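Local coordinates for Ctr9 protein (Myceliophthora thermophila, PDB 6AF0) that probably binds the RNA polymerase II complex and is built largely from tetratricopeptide-type helical repeats, at residues R717-F728 / A741-D752. Sequence-based numbering, arbitrary orientation.
Sequences RSAAYNRAVEFF and AAQGIAIALVED
One face of the Phe728 ring lies against the backbone of Gly744, whose CA makes a CH-pi contact 3.7 Å from the ring centroid and 27° off the ring normal; Ala741 O sits over a face as well. The Tyr721 ring has NH1 of Arg717, one turn earlier on its own helix, over one face, while Glu751 CB is in plane at its edge and Ala748 O also lies near the edge. With its CG anti to the carbonyl carbon (chi1 -83°), Tyr721 points across to Glu751 and donates a hydrogen bond from OH to OE1. The other carboxylate oxygen, OE2, is in a salt bridge with Arg704 of helix 689-704, which also packs against Tyr721. Helices 712-734 and 739-752 form an antiparallel helical hairpin, as in tetratricopeptide repeats; the axes of 717-728 and 741-752 approach to 9.4 Å, their N-to-C directions 161° apart. Between the two rings, Val725 CG2 meets Ala748 CB at 3.7 Å; Phe728 and Ile745 slide past each other in opposite directions, CB to CG1 3.6 Å. An alanine in place of Phe728 would keep the CB that meets Ile745 but would probably remove the CH-pi contact and open a gap over Gly744, where glycine has no side chain to fill it. At the other end of the contact, Ser718 OG donates to Asp752 OD1, and Asp752 CB lies 3.6 Å from Tyr721 CD2. Aromatic side chains from another protein's chain pack on Val725 and Asp752.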
ATOM      1  N   ARG A 717       4.197 -45.271 -32.727  1.00126.83           N
ATOM      2  CA  ARG A 717       3.143 -44.388 -32.252  1.00125.29           C
ATOM      3  C   ARG A 717       3.402 -43.914 -30.818  1.00122.39           C
ATOM      4  O   ARG A 717       2.991 -42.808 -30.440  1.00123.82           O
ATOM      5  CB  ARG A 717       1.772 -45.065 -32.381  1.00122.58           C
ATOM      6  CG  ARG A 717       1.392 -46.032 -31.264  1.00124.36           C
ATOM      7  CD  ARG A 717      -0.068 -46.455 -31.438  1.00127.13           C
ATOM      8  NE  ARG A 717      -0.689 -47.122 -30.286  1.00125.68           N
ATOM      9  CZ  ARG A 717      -0.831 -46.604 -29.061  1.00120.72           C
ATOM     10  NH1 ARG A 717      -0.353 -45.401 -28.751  1.00129.60           N
ATOM     11  NH2 ARG A 717      -1.440 -47.310 -28.116  1.00107.37           N
ATOM     12  N   SER A 718       4.093 -44.724 -30.023  1.00106.38           N
ATOM     13  CA  SER A 718       4.537 -44.251 -28.710  1.00108.31           C
ATOM     14  C   SER A 718       5.561 -43.089 -28.825  1.00107.44           C
ATOM     15  O   SER A 718       5.758 -42.317 -27.892  1.00109.31           O
ATOM     16  CB  SER A 718       5.121 -45.389 -27.891  1.00102.01           C
ATOM     17  OG  SER A 718       5.147 -45.022 -26.524  1.00 91.35           O
ATOM     18  N   ALA A 719       6.228 -42.991 -29.967  1.00115.11           N
ATOM     19  CA  ALA A 719       6.986 -41.787 -30.321  1.00118.75           C
ATOM     20  C   ALA A 719       6.040 -40.626 -30.659  1.00125.46           C
ATOM     21  O   ALA A 719       6.312 -39.478 -30.302  1.00120.62           O
ATOM     22  CB  ALA A 719       7.916 -42.066 -31.495  1.00108.94           C
ATOM     23  N   ALA A 720       4.949 -40.931 -31.368  1.00128.68           N
ATOM     24  CA  ALA A 720       3.910 -39.937 -31.701  1.00123.80           C
ATOM     25  C   ALA A 720       3.263 -39.325 -30.465  1.00113.94           C
ATOM     26  O   ALA A 720       2.958 -38.135 -30.455  1.00112.63           O
ATOM     27  CB  ALA A 720       2.834 -40.541 -32.593  1.00122.66           C
ATOM     28  N   TYR A 721       3.033 -40.140 -29.440  1.00106.79           N
ATOM     29  CA  TYR A 721       2.549 -39.628 -28.148  1.00112.86           C
ATOM     30  C   TYR A 721       3.592 -38.737 -27.491  1.00114.87           C
ATOM     31  O   TYR A 721       3.266 -37.714 -26.889  1.00124.18           O
ATOM     32  CB  TYR A 721       2.190 -40.763 -27.187  1.00114.65           C
ATOM     33  CG  TYR A 721       0.803 -41.343 -27.381  1.00128.17           C
ATOM     34  CD1 TYR A 721       0.293 -41.596 -28.659  1.00138.64           C
ATOM     35  CD2 TYR A 721       0.005 -41.656 -26.292  1.00125.10           C
ATOM     36  CE1 TYR A 721      -0.973 -42.132 -28.832  1.00129.24           C
ATOM     37  CE2 TYR A 721      -1.253 -42.201 -26.463  1.00126.46           C
ATOM     38  CZ  TYR A 721      -1.740 -42.435 -27.734  1.00123.49           C
ATOM     39  OH  TYR A 721      -2.995 -42.967 -27.912  1.00107.52           O
ATOM     40  N   ASN A 722       4.851 -39.136 -27.601  1.00115.47           N
ATOM     41  CA  ASN A 722       5.942 -38.327 -27.085  1.00116.42           C
ATOM     42  C   ASN A 722       5.868 -36.891 -27.631  1.00116.60           C
ATOM     43  O   ASN A 722       5.989 -35.929 -26.875  1.00116.38           O
ATOM     44  CB  ASN A 722       7.288 -38.963 -27.440  1.00116.91           C
ATOM     45  CG  ASN A 722       7.740 -40.005 -26.439  1.00107.02           C
ATOM     46  OD1 ASN A 722       8.936 -40.217 -26.291  1.00118.27           O
ATOM     47  ND2 ASN A 722       6.809 -40.662 -25.760  1.00 95.73           N
ATOM     48  N   ARG A 723       5.651 -36.759 -28.938  1.00111.89           N
ATOM     49  CA  ARG A 723       5.531 -35.442 -29.573  1.00115.62           C
ATOM     50  C   ARG A 723       4.353 -34.643 -29.052  1.00117.98           C
ATOM     51  O   ARG A 723       4.474 -33.442 -28.834  1.00122.05           O
ATOM     52  CB  ARG A 723       5.393 -35.577 -31.075  1.00116.52           C
ATOM     53  CG  ARG A 723       6.664 -36.042 -31.728  1.00131.38           C
ATOM     54  CD  ARG A 723       6.476 -36.202 -33.214  1.00133.71           C
ATOM     55  NE  ARG A 723       7.692 -36.720 -33.821  1.00136.01           N
ATOM     56  CZ  ARG A 723       7.767 -37.174 -35.062  1.00147.54           C
ATOM     57  NH1 ARG A 723       6.681 -37.168 -35.827  1.00162.59           N
ATOM     58  NH2 ARG A 723       8.924 -37.635 -35.528  1.00141.15           N
ATOM     59  N   ALA A 724       3.215 -35.310 -28.877  1.00113.53           N
ATOM     60  CA  ALA A 724       2.047 -34.694 -28.273  1.00105.84           C
ATOM     61  C   ALA A 724       2.422 -34.118 -26.916  1.00101.47           C
ATOM     62  O   ALA A 724       2.084 -32.979 -26.596  1.00113.86           O
ATOM     63  CB  ALA A 724       0.920 -35.706 -28.121  1.00108.44           C
ATOM     64  N   VAL A 725       3.133 -34.898 -26.119  1.00 89.03           N
ATOM     65  CA  VAL A 725       3.533 -34.439 -24.796  1.00 95.32           C
ATOM     66  C   VAL A 725       4.579 -33.309 -24.887  1.00105.61           C
ATOM     67  O   VAL A 725       4.611 -32.419 -24.033  1.00108.49           O
ATOM     68  CB  VAL A 725       4.007 -35.620 -23.937  1.00 98.14           C
ATOM     69  CG1 VAL A 725       4.543 -35.149 -22.598  1.00101.48           C
ATOM     70  CG2 VAL A 725       2.851 -36.586 -23.708  1.00100.17           C
ATOM     71  N   GLU A 726       5.416 -33.340 -25.926  1.00113.16           N
ATOM     72  CA  GLU A 726       6.327 -32.228 -26.244  1.00115.59           C
ATOM     73  C   GLU A 726       5.543 -30.916 -26.214  1.00113.73           C
ATOM     74  O   GLU A 726       5.859 -30.004 -25.434  1.00115.19           O
ATOM     75  CB  GLU A 726       6.966 -32.406 -27.640  1.00123.53           C
ATOM     76  CG  GLU A 726       8.461 -32.105 -27.732  1.00124.86           C
ATOM     77  CD  GLU A 726       9.305 -33.365 -27.608  1.00129.82           C
ATOM     78  OE1 GLU A 726       9.185 -34.247 -28.483  1.00133.10           O
ATOM     79  OE2 GLU A 726      10.080 -33.490 -26.638  1.00139.70           O
ATOM     80  N   PHE A 727       4.511 -30.848 -27.060  1.00105.21           N
ATOM     81  CA  PHE A 727       3.675 -29.649 -27.190  1.00 98.99           C
ATOM     82  C   PHE A 727       2.877 -29.341 -25.916  1.00 99.16           C
ATOM     83  O   PHE A 727       2.774 -28.186 -25.503  1.00104.96           O
ATOM     84  CB  PHE A 727       2.685 -29.780 -28.335  1.00 88.60           C
ATOM     85  CG  PHE A 727       3.305 -30.036 -29.675  1.00 85.91           C
ATOM     86  CD1 PHE A 727       3.893 -29.029 -30.392  1.00 84.56           C
ATOM     87  CD2 PHE A 727       3.218 -31.277 -30.255  1.00 94.32           C
ATOM     88  CE1 PHE A 727       4.418 -29.266 -31.649  1.00 85.07           C
ATOM     89  CE2 PHE A 727       3.741 -31.521 -31.513  1.00 93.42           C
ATOM     90  CZ  PHE A 727       4.337 -30.513 -32.213  1.00 85.15           C
ATOM     91  N   PHE A 728       2.291 -30.361 -25.305  1.00 87.23           N
ATOM     92  CA  PHE A 728       1.553 -30.144 -24.074  1.00 91.84           C
ATOM     93  C   PHE A 728       2.397 -29.519 -22.974  1.00102.37           C
ATOM     94  O   PHE A 728       1.899 -28.684 -22.200  1.00 96.25           O
ATOM     95  CB  PHE A 728       0.969 -31.453 -23.535  1.00100.69           C
ATOM     96  CG  PHE A 728      -0.271 -31.921 -24.247  1.00106.20           C
ATOM     97  CD1 PHE A 728      -1.248 -31.023 -24.673  1.00102.04           C
ATOM     98  CD2 PHE A 728      -0.474 -33.280 -24.462  1.00110.99           C
ATOM     99  CE1 PHE A 728      -2.376 -31.475 -25.326  1.00108.12           C
ATOM    100  CE2 PHE A 728      -1.606 -33.733 -25.111  1.00113.46           C
ATOM    101  CZ  PHE A 728      -2.559 -32.831 -25.546  1.00108.97           C
ATOM    102  N   ALA A 741      -3.897 -28.489 -21.511  1.00 92.47           N
ATOM    103  CA  ALA A 741      -2.596 -29.124 -21.731  1.00 96.74           C
ATOM    104  C   ALA A 741      -2.341 -30.249 -20.730  1.00 85.03           C
ATOM    105  O   ALA A 741      -1.871 -31.313 -21.097  1.00 81.62           O
ATOM    106  CB  ALA A 741      -1.493 -28.081 -21.636  1.00101.26           C
ATOM    107  N   ALA A 742      -2.651 -29.972 -19.469  1.00 80.54           N
ATOM    108  CA  ALA A 742      -2.557 -30.943 -18.401  1.00 86.77           C
ATOM    109  C   ALA A 742      -3.480 -32.129 -18.657  1.00 89.15           C
ATOM    110  O   ALA A 742      -3.070 -33.282 -18.535  1.00 89.60           O
ATOM    111  CB  ALA A 742      -2.898 -30.283 -17.076  1.00 87.37           C
ATOM    112  N   GLN A 743      -4.720 -31.843 -19.033  1.00 90.39           N
ATOM    113  CA  GLN A 743      -5.673 -32.905 -19.342  1.00 89.55           C
ATOM    114  C   GLN A 743      -5.217 -33.745 -20.529  1.00 85.90           C
ATOM    115  O   GLN A 743      -5.444 -34.936 -20.560  1.00 93.66           O
ATOM    116  CB  GLN A 743      -7.046 -32.334 -19.635  1.00 90.02           C
ATOM    117  CG  GLN A 743      -8.178 -33.293 -19.340  1.00 88.77           C
ATOM    118  CD  GLN A 743      -9.380 -33.080 -20.236  1.00 89.56           C
ATOM    119  OE1 GLN A 743      -9.303 -32.339 -21.209  1.00102.49           O
ATOM    120  NE2 GLN A 743     -10.500 -33.718 -19.911  1.00 88.11           N
ATOM    121  N   GLY A 744      -4.568 -33.122 -21.500  1.00 81.48           N
ATOM    122  CA  GLY A 744      -4.003 -33.848 -22.636  1.00 83.35           C
ATOM    123  C   GLY A 744      -2.847 -34.753 -22.248  1.00 93.81           C
ATOM    124  O   GLY A 744      -2.589 -35.777 -22.897  1.00 97.04           O
ATOM    125  N   ILE A 745      -2.134 -34.358 -21.197  1.00102.01           N
ATOM    126  CA  ILE A 745      -1.082 -35.190 -20.618  1.00106.81           C
ATOM    127  C   ILE A 745      -1.708 -36.366 -19.858  1.00110.14           C
ATOM    128  O   ILE A 745      -1.151 -37.458 -19.853  1.00130.40           O
ATOM    129  CB  ILE A 745      -0.135 -34.392 -19.692  1.00106.59           C
ATOM    130  CG1 ILE A 745       0.573 -33.282 -20.462  1.00105.52           C
ATOM    131  CG2 ILE A 745       0.943 -35.290 -19.114  1.00111.15           C
ATOM    132  CD1 ILE A 745       1.267 -32.275 -19.572  1.00109.38           C
ATOM    133  N   ALA A 746      -2.865 -36.160 -19.233  1.00101.14           N
ATOM    134  CA  ALA A 746      -3.570 -37.267 -18.571  1.00 97.82           C
ATOM    135  C   ALA A 746      -4.063 -38.321 -19.582  1.00 97.07           C
ATOM    136  O   ALA A 746      -4.061 -39.528 -19.306  1.00 92.51           O
ATOM    137  CB  ALA A 746      -4.726 -36.745 -17.737  1.00 93.42           C
ATOM    138  N   ILE A 747      -4.492 -37.849 -20.747  1.00100.36           N
ATOM    139  CA  ILE A 747      -4.929 -38.727 -21.824  1.00101.37           C
ATOM    140  C   ILE A 747      -3.714 -39.458 -22.343  1.00 99.54           C
ATOM    141  O   ILE A 747      -3.772 -40.650 -22.633  1.00 97.39           O
ATOM    142  CB  ILE A 747      -5.610 -37.959 -22.984  1.00 98.80           C
ATOM    143  CG1 ILE A 747      -6.923 -37.335 -22.503  1.00 96.05           C
ATOM    144  CG2 ILE A 747      -5.877 -38.890 -24.172  1.00 92.24           C
ATOM    145  CD1 ILE A 747      -7.645 -36.517 -23.550  1.00 92.72           C
ATOM    146  N   ALA A 748      -2.610 -38.739 -22.476  1.00 96.99           N
ATOM    147  CA  ALA A 748      -1.378 -39.381 -22.877  1.00107.76           C
ATOM    148  C   ALA A 748      -1.062 -40.450 -21.836  1.00114.91           C
ATOM    149  O   ALA A 748      -0.677 -41.580 -22.155  1.00115.81           O
ATOM    150  CB  ALA A 748      -0.255 -38.370 -22.942  1.00109.45           C
ATOM    151  N   LEU A 749      -1.256 -40.090 -20.581  1.00114.77           N
ATOM    152  CA  LEU A 749      -0.949 -41.005 -19.511  1.00116.49           C
ATOM    153  C   LEU A 749      -1.715 -42.286 -19.744  1.00106.24           C
ATOM    154  O   LEU A 749      -1.123 -43.345 -19.952  1.00115.88           O
ATOM    155  CB  LEU A 749      -1.327 -40.398 -18.155  1.00115.13           C
ATOM    156  CG  LEU A 749      -0.174 -40.188 -17.193  1.00100.70           C
ATOM    157  CD1 LEU A 749       0.928 -39.394 -17.873  1.00 96.31           C
ATOM    158  CD2 LEU A 749      -0.706 -39.459 -15.972  1.00100.50           C
ATOM    159  N   VAL A 750      -3.037 -42.165 -19.776  1.00 99.15           N
ATOM    160  CA  VAL A 750      -3.878 -43.345 -19.754  1.00102.09           C
ATOM    161  C   VAL A 750      -3.593 -44.278 -20.936  1.00 98.98           C
ATOM    162  O   VAL A 750      -3.553 -45.494 -20.794  1.00113.30           O
ATOM    163  CB  VAL A 750      -5.370 -42.968 -19.732  1.00102.46           C
ATOM    164  CG1 VAL A 750      -5.745 -42.244 -21.007  1.00108.06           C
ATOM    165  CG2 VAL A 750      -6.233 -44.210 -19.572  1.00100.37           C
ATOM    166  N   GLU A 751      -3.394 -43.701 -22.102  1.00 96.93           N
ATOM    167  CA  GLU A 751      -3.280 -44.491 -23.310  1.00 99.22           C
ATOM    168  C   GLU A 751      -1.890 -45.077 -23.484  1.00106.96           C
ATOM    169  O   GLU A 751      -1.760 -46.261 -23.784  1.00104.67           O
ATOM    170  CB  GLU A 751      -3.646 -43.640 -24.514  1.00102.46           C
ATOM    171  CG  GLU A 751      -5.075 -43.139 -24.473  1.00101.62           C
ATOM    172  CD  GLU A 751      -5.492 -42.419 -25.732  1.00 98.29           C
ATOM    173  OE1 GLU A 751      -4.613 -41.890 -26.445  1.00 98.00           O
ATOM    174  OE2 GLU A 751      -6.714 -42.372 -25.988  1.00 90.97           O
ATOM    175  N   ASP A 752      -0.846 -44.267 -23.305  1.00118.05           N
ATOM    176  CA  ASP A 752       0.512 -44.779 -23.522  1.00118.33           C
ATOM    177  C   ASP A 752       0.996 -45.603 -22.360  1.00110.93           C
ATOM    178  O   ASP A 752       1.583 -46.644 -22.576  1.00132.88           O
ATOM    179  CB  ASP A 752       1.539 -43.697 -23.814  1.00123.05           C
ATOM    180  CG  ASP A 752       2.833 -44.277 -24.376  1.00124.76           C
ATOM    181  OD1 ASP A 752       3.059 -44.123 -25.597  1.00121.35           O
ATOM    182  OD2 ASP A 752       3.599 -44.916 -23.614  1.00120.32           O
TER